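Local coordinates for protein serine-tRNA ligase (Naegleria fowleri, PDB 6BLJ) that probably attaches serine to its cognate tRNA in the cytoplasm through a seryl-adenylate intermediate, and is seen here with AMP in its class II catalytic domain, at residues Arg32-Val37 against Val160-Asp165; Gln338-Ser343 against Trp350-Glu355. One frame throughout, in Å; residues are numbered along the deposited sequence.

Contact 1: residues Arg32-Val37 against Val160-Asp165; sequences RRFADV and VSDNED
From Arg32 to Phe34 the chain runs beside Val160 to Asp162 in the same direction: Arg32 CA lies 5.7 Å from Val160 CA, and Phe34 CA lies 6.9 Å from Asp162 CA. Phe34 makes the largest single contribution. Its side chain and that of Asp162 cross at about a right angle, while the ring and carboxylate planes are 28° apart. Asp162 CB sits 3.7 Å from the Phe34 ring centroid, only 10° off the ring normal, a CH-pi contact over the middle of one face. With Asp162 CG between its backbone N and carbonyl carbon (chi1 60°), the carboxylate continues past the ring, and OD2 bonds to Asn402 of the second subunit, whose Asp399 packs on both Phe34 and Asp162. The ring reaches the backbone as well, with Phe34 CE2 3.3 Å from Ser161 C and 3.4 Å from Asp162 N. At the other end, CG, CD and NE of the extended Arg32 chain lie about equally close to the Val160 methyls, Arg32 NE 3.8 Å from Val160 CG2; Arg32 NH1 goes on to a salt bridge with Glu156. Ser378 OG bonds to both Arg32 O and Ser161 N, linking the two backbones indirectly. Asn163 N donates to Ser161 OG over 3.1 Å in an ST turn, and Asp165 N donates to Asn163 OD1 in an Asx turn. The positive phi of Phe34 and two bonds back into the last turn define a Schellman motif ending helix 23-32. This helix terminus of the N-terminal domain thus rests on the loop leading to strand 168-173, at the subunit interface.

Contact 2: residues Gln338-Ser343 against Trp350-Glu355; sequences QFVVTS and WEMFDE
No flat group lies between Met352 and its partners Val340 and Thr342; the interface is aliphatic, and the aromatic rings of the helix have their partners elsewhere. The Phe353 ring has Asp354 OD1 in plane at its edge and meets Phe389 edge-to-face, while the Trp350 ring meets His155 with planes at about 45° and, edge-to-face, His7 of the expression tag. Of 350-355, Met352 makes the contacts to 338-343, its CA 7.8 Å from Thr342 CA. With CG opposite the backbone N (chi1 -171°), its side chain projects toward the strand, then bends at the next two torsions. Met352 CG is the main point of contact, 3.6 Å from Val340 CG1, and the two side chains cross at about a right angle. The sulfur is slightly farther off, with Met352 SD 4.0 Å from Val340 CG1. Thr342 and Met352 slide past each other in opposite senses, placing Thr342 CG2 3.9 Å from Met352 CG. At chi1 78°, Thr342 OG1 lies between the backbone N and carbonyl carbon and donates to Ser343 O over 2.8 Å, from above the carbonyl plane, while CG2 faces Met352. All three touching residues are buried. Strand 332-342 is antiparallel to both neighbours, bonded to Tyr306 and Ile304 on one and to Ser443, Leu441 and His439 on the other. Helix 348-366 packs on this mixed sheet of the class II core, where Met356 also touches Val340 and Phe353 reaches Cys410 and Asn412 of strand 404-412.

Overall arrangement
From helix 23-32 the chain travels out and back through the long helices 38-76 and 114-147, the helical arm characteristic of seryl-tRNA synthetases. Contact 1 closes this excursion: 122 residues separate its segments, 83 of them helical and none in a strand. In the catalytic domain, contact 2 closes a shorter connection: six residues separate its segments, two of them already in helix 348-366. The contacts follow in series, neither nesting nor crossing. The centres of contacts 1 and 2 lie about 25 Å apart, and the nearest atoms of contacts 1 and 2 about 9 Å apart. Contact 1 ties the N-terminal domain to the catalytic body; contact 2 joins sheet to helix within it, on a strand whose Phe333 and Lys335 line the AMP pocket.

Contact 1: residues Arg32-Val37 against Val160-Asp165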
ATOM      1  N   ARG A  32     -19.945   2.897 -23.464  1.00 33.93           N
ATOM      2  CA  ARG A  32     -20.829   3.159 -22.327  1.00 33.82           C
ATOM      3  C   ARG A  32     -20.065   3.164 -21.009  1.00 35.72           C
ATOM      4  O   ARG A  32     -20.426   3.906 -20.088  1.00 35.28           O
ATOM      5  CB  ARG A  32     -21.963   2.135 -22.300  1.00 31.66           C
ATOM      6  CG  ARG A  32     -22.873   2.243 -23.546  1.00 34.07           C
ATOM      7  CD  ARG A  32     -23.963   1.191 -23.562  1.00 35.27           C
ATOM      8  NE  ARG A  32     -24.952   1.453 -24.611  1.00 38.89           N
ATOM      9  CZ  ARG A  32     -25.817   0.553 -25.076  1.00 50.23           C
ATOM     10  NH1 ARG A  32     -25.819  -0.689 -24.599  1.00 50.46           N
ATOM     11  NH2 ARG A  32     -26.677   0.892 -26.029  1.00 50.55           N
ATOM     12  N   ARG A  33     -19.019   2.344 -20.892  1.00 33.72           N
ATOM     13  CA  ARG A  33     -18.170   2.368 -19.705  1.00 34.34           C
ATOM     14  C   ARG A  33     -17.192   3.531 -19.713  1.00 33.74           C
ATOM     15  O   ARG A  33     -16.472   3.716 -18.726  1.00 35.72           O
ATOM     16  CB  ARG A  33     -17.381   1.054 -19.568  1.00 34.44           C
ATOM     17  CG  ARG A  33     -18.229  -0.169 -19.272  1.00 34.71           C
ATOM     18  CD  ARG A  33     -17.377  -1.405 -19.013  1.00 29.74           C
ATOM     19  NE  ARG A  33     -18.168  -2.516 -18.477  1.00 31.36           N
ATOM     20  CZ  ARG A  33     -18.474  -2.657 -17.191  1.00 28.89           C
ATOM     21  NH1 ARG A  33     -18.059  -1.758 -16.317  1.00 31.94           N
ATOM     22  NH2 ARG A  33     -19.192  -3.696 -16.773  1.00 31.99           N
ATOM     23  N   PHE A  34     -17.137   4.298 -20.801  1.00 33.41           N
ATOM     24  CA  PHE A  34     -16.124   5.334 -20.971  1.00 31.52           C
ATOM     25  C   PHE A  34     -14.739   4.739 -20.716  1.00 45.02           C
ATOM     26  O   PHE A  34     -13.926   5.276 -19.964  1.00 43.09           O
ATOM     27  CB  PHE A  34     -16.418   6.545 -20.066  1.00 32.39           C
ATOM     28  CG  PHE A  34     -17.709   7.228 -20.416  1.00 39.68           C
ATOM     29  CD1 PHE A  34     -17.730   8.289 -21.305  1.00 39.40           C
ATOM     30  CD2 PHE A  34     -18.914   6.750 -19.921  1.00 36.28           C
ATOM     31  CE1 PHE A  34     -18.922   8.891 -21.657  1.00 40.21           C
ATOM     32  CE2 PHE A  34     -20.112   7.343 -20.266  1.00 35.35           C
ATOM     33  CZ  PHE A  34     -20.119   8.421 -21.131  1.00 40.29           C
ATOM     34  N   ALA A  35     -14.495   3.580 -21.331  1.00 39.95           N
ATOM     35  CA  ALA A  35     -13.256   2.833 -21.166  1.00 37.84           C
ATOM     36  C   ALA A  35     -12.515   2.762 -22.508  1.00 37.04           C
ATOM     37  O   ALA A  35     -12.872   3.430 -23.488  1.00 40.72           O
ATOM     38  CB  ALA A  35     -13.538   1.441 -20.588  1.00 43.12           C
ATOM     39  N   ASP A  36     -11.471   1.949 -22.550  1.00 38.34           N
ATOM     40  CA  ASP A  36     -10.601   1.896 -23.725  1.00 41.58           C
ATOM     41  C   ASP A  36     -11.281   1.058 -24.805  1.00 39.50           C
ATOM     42  O   ASP A  36     -11.350  -0.172 -24.706  1.00 39.97           O
ATOM     43  CB  ASP A  36      -9.240   1.332 -23.336  1.00 44.60           C
ATOM     44  CG  ASP A  36      -8.225   1.396 -24.469  1.00 46.29           C
ATOM     45  OD1 ASP A  36      -8.559   1.856 -25.586  1.00 42.69           O
ATOM     46  OD2 ASP A  36      -7.072   0.994 -24.219  1.00 49.81           O
ATOM     47  N   VAL A  37     -11.812   1.733 -25.829  1.00 38.72           N
ATOM     48  CA  VAL A  37     -12.494   1.045 -26.921  1.00 43.86           C
ATOM     49  C   VAL A  37     -11.505   0.250 -27.778  1.00 55.72           C
ATOM     50  O   VAL A  37     -11.871  -0.775 -28.369  1.00 54.25           O
ATOM     51  CB  VAL A  37     -13.287   2.059 -27.773  1.00 45.38           C
ATOM     52  CG1 VAL A  37     -14.010   1.361 -28.921  1.00 50.69           C
ATOM     53  CG2 VAL A  37     -14.288   2.818 -26.912  1.00 51.65           C
ATOM     54  N   VAL A 160     -26.758   5.459 -19.665  1.00 33.75           N
ATOM     55  CA  VAL A 160     -25.457   5.690 -20.283  1.00 37.86           C
ATOM     56  C   VAL A 160     -24.995   7.092 -19.903  1.00 37.49           C
ATOM     57  O   VAL A 160     -25.557   8.088 -20.362  1.00 37.31           O
ATOM     58  CB  VAL A 160     -25.521   5.516 -21.805  1.00 39.98           C
ATOM     59  CG1 VAL A 160     -24.157   5.769 -22.428  1.00 38.73           C
ATOM     60  CG2 VAL A 160     -26.026   4.115 -22.162  1.00 38.85           C
ATOM     61  N   SER A 161     -23.980   7.169 -19.053  1.00 34.29           N
ATOM     62  CA  SER A 161     -23.440   8.446 -18.604  1.00 33.19           C
ATOM     63  C   SER A 161     -22.187   8.168 -17.793  1.00 33.84           C
ATOM     64  O   SER A 161     -22.010   7.071 -17.254  1.00 32.32           O
ATOM     65  CB  SER A 161     -24.459   9.235 -17.770  1.00 34.35           C
ATOM     66  OG  SER A 161     -23.894  10.440 -17.279  1.00 35.10           O
ATOM     67  N   ASP A 162     -21.315   9.173 -17.717  1.00 35.32           N
ATOM     68  CA  ASP A 162     -20.123   9.113 -16.876  1.00 30.50           C
ATOM     69  C   ASP A 162     -20.296   9.850 -15.553  1.00 35.32           C
ATOM     70  O   ASP A 162     -19.345   9.922 -14.770  1.00 39.65           O
ATOM     71  CB  ASP A 162     -18.908   9.683 -17.631  1.00 35.14           C
ATOM     72  CG  ASP A 162     -19.099  11.154 -18.041  1.00 45.17           C
ATOM     73  OD1 ASP A 162     -20.152  11.738 -17.720  1.00 44.94           O
ATOM     74  OD2 ASP A 162     -18.207  11.713 -18.726  1.00 47.16           O
ATOM     75  N   ASN A 163     -21.466  10.431 -15.301  1.00 32.68           N
ATOM     76  CA  ASN A 163     -21.693  11.261 -14.122  1.00 39.95           C
ATOM     77  C   ASN A 163     -22.844  10.673 -13.322  1.00 36.92           C
ATOM     78  O   ASN A 163     -23.969  10.597 -13.825  1.00 34.04           O
ATOM     79  CB  ASN A 163     -22.009  12.702 -14.541  1.00 42.98           C
ATOM     80  CG  ASN A 163     -22.116  13.661 -13.361  1.00 52.98           C
ATOM     81  OD1 ASN A 163     -22.227  13.254 -12.208  1.00 43.27           O
ATOM     82  ND2 ASN A 163     -22.118  14.955 -13.662  1.00 62.66           N
ATOM     83  N   GLU A 164     -22.579  10.310 -12.064  1.00 30.37           N
ATOM     84  CA  GLU A 164     -23.626   9.735 -11.228  1.00 34.91           C
ATOM     85  C   GLU A 164     -24.733  10.724 -10.882  1.00 39.52           C
ATOM     86  O   GLU A 164     -25.762  10.295 -10.349  1.00 35.56           O
ATOM     87  CB  GLU A 164     -23.050   9.143  -9.942  1.00 39.38           C
ATOM     88  CG  GLU A 164     -22.400   7.795 -10.152  1.00 47.29           C
ATOM     89  CD  GLU A 164     -22.040   7.118  -8.845  1.00 55.72           C
ATOM     90  OE1 GLU A 164     -20.856   7.169  -8.456  1.00 54.96           O
ATOM     91  OE2 GLU A 164     -22.955   6.521  -8.223  1.00 56.60           O
ATOM     92  N   ASP A 165     -24.554  12.020 -11.154  1.00 34.57           N
ATOM     93  CA  ASP A 165     -25.696  12.924 -11.095  1.00 37.05           C
ATOM     94  C   ASP A 165     -26.821  12.447 -11.995  1.00 37.16           C
ATOM     95  O   ASP A 165     -27.972  12.843 -11.792  1.00 33.73           O
ATOM     96  CB  ASP A 165     -25.307  14.348 -11.508  1.00 45.85           C
ATOM     97  CG  ASP A 165     -24.298  14.975 -10.568  1.00 54.17           C
ATOM     98  OD1 ASP A 165     -24.229  14.542  -9.403  1.00 50.58           O
ATOM     99  OD2 ASP A 165     -23.590  15.912 -10.996  1.00 60.11           O
TER

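Contact 2: residues Gln338-Ser343 against Trp350-Glu355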
ATOM      1  N   GLN A 338     -27.029 -10.743   0.482  1.00 25.66           N
ATOM      2  CA  GLN A 338     -27.629 -11.716  -0.428  1.00 27.17           C
ATOM      3  C   GLN A 338     -26.609 -12.101  -1.491  1.00 28.40           C
ATOM      4  O   GLN A 338     -25.989 -11.224  -2.098  1.00 29.81           O
ATOM      5  CB  GLN A 338     -28.870 -11.165  -1.130  1.00 23.80           C
ATOM      6  CG  GLN A 338     -30.010 -10.684  -0.248  1.00 25.91           C
ATOM      7  CD  GLN A 338     -31.136 -10.087  -1.098  1.00 29.69           C
ATOM      8  OE1 GLN A 338     -31.890 -10.812  -1.721  1.00 31.05           O
ATOM      9  NE2 GLN A 338     -31.233  -8.763  -1.128  1.00 30.06           N
ATOM     10  N   PHE A 339     -26.445 -13.403  -1.717  1.00 23.81           N
ATOM     11  CA  PHE A 339     -25.522 -13.920  -2.727  1.00 23.31           C
ATOM     12  C   PHE A 339     -26.197 -15.086  -3.440  1.00 26.79           C
ATOM     13  O   PHE A 339     -26.672 -16.018  -2.780  1.00 31.43           O
ATOM     14  CB  PHE A 339     -24.192 -14.368  -2.091  1.00 23.87           C
ATOM     15  CG  PHE A 339     -23.130 -14.750  -3.103  1.00 31.27           C
ATOM     16  CD1 PHE A 339     -23.133 -16.009  -3.706  1.00 27.76           C
ATOM     17  CD2 PHE A 339     -22.142 -13.847  -3.456  1.00 30.32           C
ATOM     18  CE1 PHE A 339     -22.169 -16.352  -4.640  1.00 31.70           C
ATOM     19  CE2 PHE A 339     -21.168 -14.180  -4.391  1.00 32.25           C
ATOM     20  CZ  PHE A 339     -21.182 -15.432  -4.989  1.00 33.23           C
ATOM     21  N   VAL A 340     -26.277 -15.036  -4.774  1.00 30.26           N
ATOM     22  CA  VAL A 340     -27.005 -16.052  -5.531  1.00 29.65           C
ATOM     23  C   VAL A 340     -26.191 -16.521  -6.732  1.00 33.36           C
ATOM     24  O   VAL A 340     -25.618 -15.707  -7.465  1.00 35.01           O
ATOM     25  CB  VAL A 340     -28.385 -15.543  -5.995  1.00 33.96           C
ATOM     26  CG1 VAL A 340     -29.164 -16.685  -6.684  1.00 30.87           C
ATOM     27  CG2 VAL A 340     -29.192 -15.002  -4.812  1.00 29.02           C
ATOM     28  N   VAL A 341     -26.162 -17.844  -6.934  1.00 28.02           N
ATOM     29  CA  VAL A 341     -25.657 -18.473  -8.150  1.00 26.64           C
ATOM     30  C   VAL A 341     -26.867 -18.923  -8.967  1.00 31.51           C
ATOM     31  O   VAL A 341     -27.746 -19.623  -8.440  1.00 32.93           O
ATOM     32  CB  VAL A 341     -24.751 -19.675  -7.821  1.00 33.65           C
ATOM     33  CG1 VAL A 341     -24.119 -20.249  -9.092  1.00 30.60           C
ATOM     34  CG2 VAL A 341     -23.693 -19.320  -6.754  1.00 32.83           C
ATOM     35  N   THR A 342     -26.927 -18.543 -10.248  1.00 28.12           N
ATOM     36  CA  THR A 342     -28.059 -18.970 -11.083  1.00 36.50           C
ATOM     37  C   THR A 342     -27.595 -19.667 -12.355  1.00 36.06           C
ATOM     38  O   THR A 342     -26.435 -19.582 -12.770  1.00 36.52           O
ATOM     39  CB  THR A 342     -28.972 -17.808 -11.503  1.00 35.45           C
ATOM     40  OG1 THR A 342     -28.346 -17.087 -12.576  1.00 41.44           O
ATOM     41  CG2 THR A 342     -29.260 -16.877 -10.332  1.00 31.98           C
ATOM     42  N   SER A 343     -28.556 -20.335 -12.991  1.00 34.91           N
ATOM     43  CA  SER A 343     -28.368 -20.814 -14.342  1.00 33.93           C
ATOM     44  C   SER A 343     -28.066 -19.640 -15.272  1.00 33.48           C
ATOM     45  O   SER A 343     -28.510 -18.518 -15.032  1.00 34.07           O
ATOM     46  CB  SER A 343     -29.628 -21.545 -14.817  1.00 43.40           C
ATOM     47  OG  SER A 343     -29.662 -21.659 -16.227  1.00 44.93           O
ATOM     48  N   TRP A 350     -31.314 -12.260 -14.590  1.00 35.56           N
ATOM     49  CA  TRP A 350     -32.016 -10.975 -14.587  1.00 32.76           C
ATOM     50  C   TRP A 350     -33.294 -11.040 -13.761  1.00 31.51           C
ATOM     51  O   TRP A 350     -33.655 -10.065 -13.088  1.00 34.16           O
ATOM     52  CB  TRP A 350     -32.298 -10.522 -16.031  1.00 37.29           C
ATOM     53  CG  TRP A 350     -31.000 -10.242 -16.714  1.00 36.98           C
ATOM     54  CD1 TRP A 350     -30.426 -10.949 -17.732  1.00 31.97           C
ATOM     55  CD2 TRP A 350     -30.047  -9.243 -16.329  1.00 33.38           C
ATOM     56  NE1 TRP A 350     -29.192 -10.424 -18.031  1.00 33.07           N
ATOM     57  CE2 TRP A 350     -28.934  -9.379 -17.180  1.00 34.88           C
ATOM     58  CE3 TRP A 350     -30.035  -8.236 -15.354  1.00 36.50           C
ATOM     59  CZ2 TRP A 350     -27.823  -8.544 -17.089  1.00 35.57           C
ATOM     60  CZ3 TRP A 350     -28.931  -7.405 -15.266  1.00 34.72           C
ATOM     61  CH2 TRP A 350     -27.839  -7.567 -16.123  1.00 32.82           C
ATOM     62  N   GLU A 351     -34.000 -12.171 -13.799  1.00 30.36           N
ATOM     63  CA  GLU A 351     -35.132 -12.347 -12.894  1.00 33.70           C
ATOM     64  C   GLU A 351     -34.671 -12.377 -11.438  1.00 32.96           C
ATOM     65  O   GLU A 351     -35.330 -11.815 -10.552  1.00 39.76           O
ATOM     66  CB  GLU A 351     -35.899 -13.619 -13.262  1.00 41.36           C
ATOM     67  CG  GLU A 351     -36.568 -13.531 -14.629  1.00 43.63           C
ATOM     68  CD  GLU A 351     -37.094 -14.868 -15.123  1.00 57.24           C
ATOM     69  OE1 GLU A 351     -37.033 -15.858 -14.366  1.00 62.73           O
ATOM     70  OE2 GLU A 351     -37.558 -14.930 -16.279  1.00 64.54           O
ATOM     71  N   MET A 352     -33.528 -13.005 -11.169  1.00 30.29           N
ATOM     72  CA  MET A 352     -33.026 -13.049  -9.798  1.00 32.99           C
ATOM     73  C   MET A 352     -32.596 -11.662  -9.315  1.00 34.40           C
ATOM     74  O   MET A 352     -32.736 -11.342  -8.124  1.00 32.37           O
ATOM     75  CB  MET A 352     -31.871 -14.053  -9.705  1.00 32.00           C
ATOM     76  CG  MET A 352     -31.395 -14.353  -8.289  1.00 28.74           C
ATOM     77  SD  MET A 352     -32.716 -15.030  -7.257  1.00 37.94           S
ATOM     78  CE  MET A 352     -33.173 -16.510  -8.171  1.00 30.26           C
ATOM     79  N   PHE A 353     -32.051 -10.843 -10.217  1.00 29.96           N
ATOM     80  CA  PHE A 353     -31.718  -9.460  -9.892  1.00 26.33           C
ATOM     81  C   PHE A 353     -32.939  -8.723  -9.343  1.00 30.86           C
ATOM     82  O   PHE A 353     -32.873  -8.085  -8.286  1.00 27.39           O
ATOM     83  CB  PHE A 353     -31.169  -8.770 -11.156  1.00 25.51           C
ATOM     84  CG  PHE A 353     -30.795  -7.308 -10.968  1.00 27.83           C
ATOM     85  CD1 PHE A 353     -29.498  -6.949 -10.604  1.00 28.60           C
ATOM     86  CD2 PHE A 353     -31.722  -6.298 -11.182  1.00 32.64           C
ATOM     87  CE1 PHE A 353     -29.140  -5.614 -10.440  1.00 29.67           C
ATOM     88  CE2 PHE A 353     -31.371  -4.961 -11.018  1.00 36.23           C
ATOM     89  CZ  PHE A 353     -30.079  -4.619 -10.653  1.00 29.72           C
ATOM     90  N   ASP A 354     -34.073  -8.825 -10.050  1.00 31.63           N
ATOM     91  CA  ASP A 354     -35.312  -8.195  -9.598  1.00 34.31           C
ATOM     92  C   ASP A 354     -35.762  -8.750  -8.251  1.00 34.87           C
ATOM     93  O   ASP A 354     -36.252  -8.001  -7.396  1.00 33.04           O
ATOM     94  CB  ASP A 354     -36.418  -8.397 -10.647  1.00 39.38           C
ATOM     95  CG  ASP A 354     -36.147  -7.647 -11.943  1.00 40.09           C
ATOM     96  OD1 ASP A 354     -35.335  -6.703 -11.930  1.00 42.78           O
ATOM     97  OD2 ASP A 354     -36.754  -7.992 -12.971  1.00 47.36           O
ATOM     98  N   GLU A 355     -35.626 -10.067  -8.053  1.00 31.59           N
ATOM     99  CA  GLU A 355     -36.012 -10.672  -6.782  1.00 34.02           C
ATOM    100  C   GLU A 355     -35.162 -10.134  -5.633  1.00 32.34           C
ATOM    101  O   GLU A 355     -35.685  -9.837  -4.552  1.00 30.90           O
ATOM    102  CB  GLU A 355     -35.890 -12.201  -6.858  1.00 37.70           C
ATOM    103  CG  GLU A 355     -36.104 -12.902  -5.503  1.00 45.82           C
ATOM    104  CD  GLU A 355     -35.927 -14.425  -5.552  1.00 45.83           C
ATOM    105  OE1 GLU A 355     -36.466 -15.073  -6.475  1.00 41.83           O
ATOM    106  OE2 GLU A 355     -35.224 -14.966  -4.659  1.00 39.99           O
TER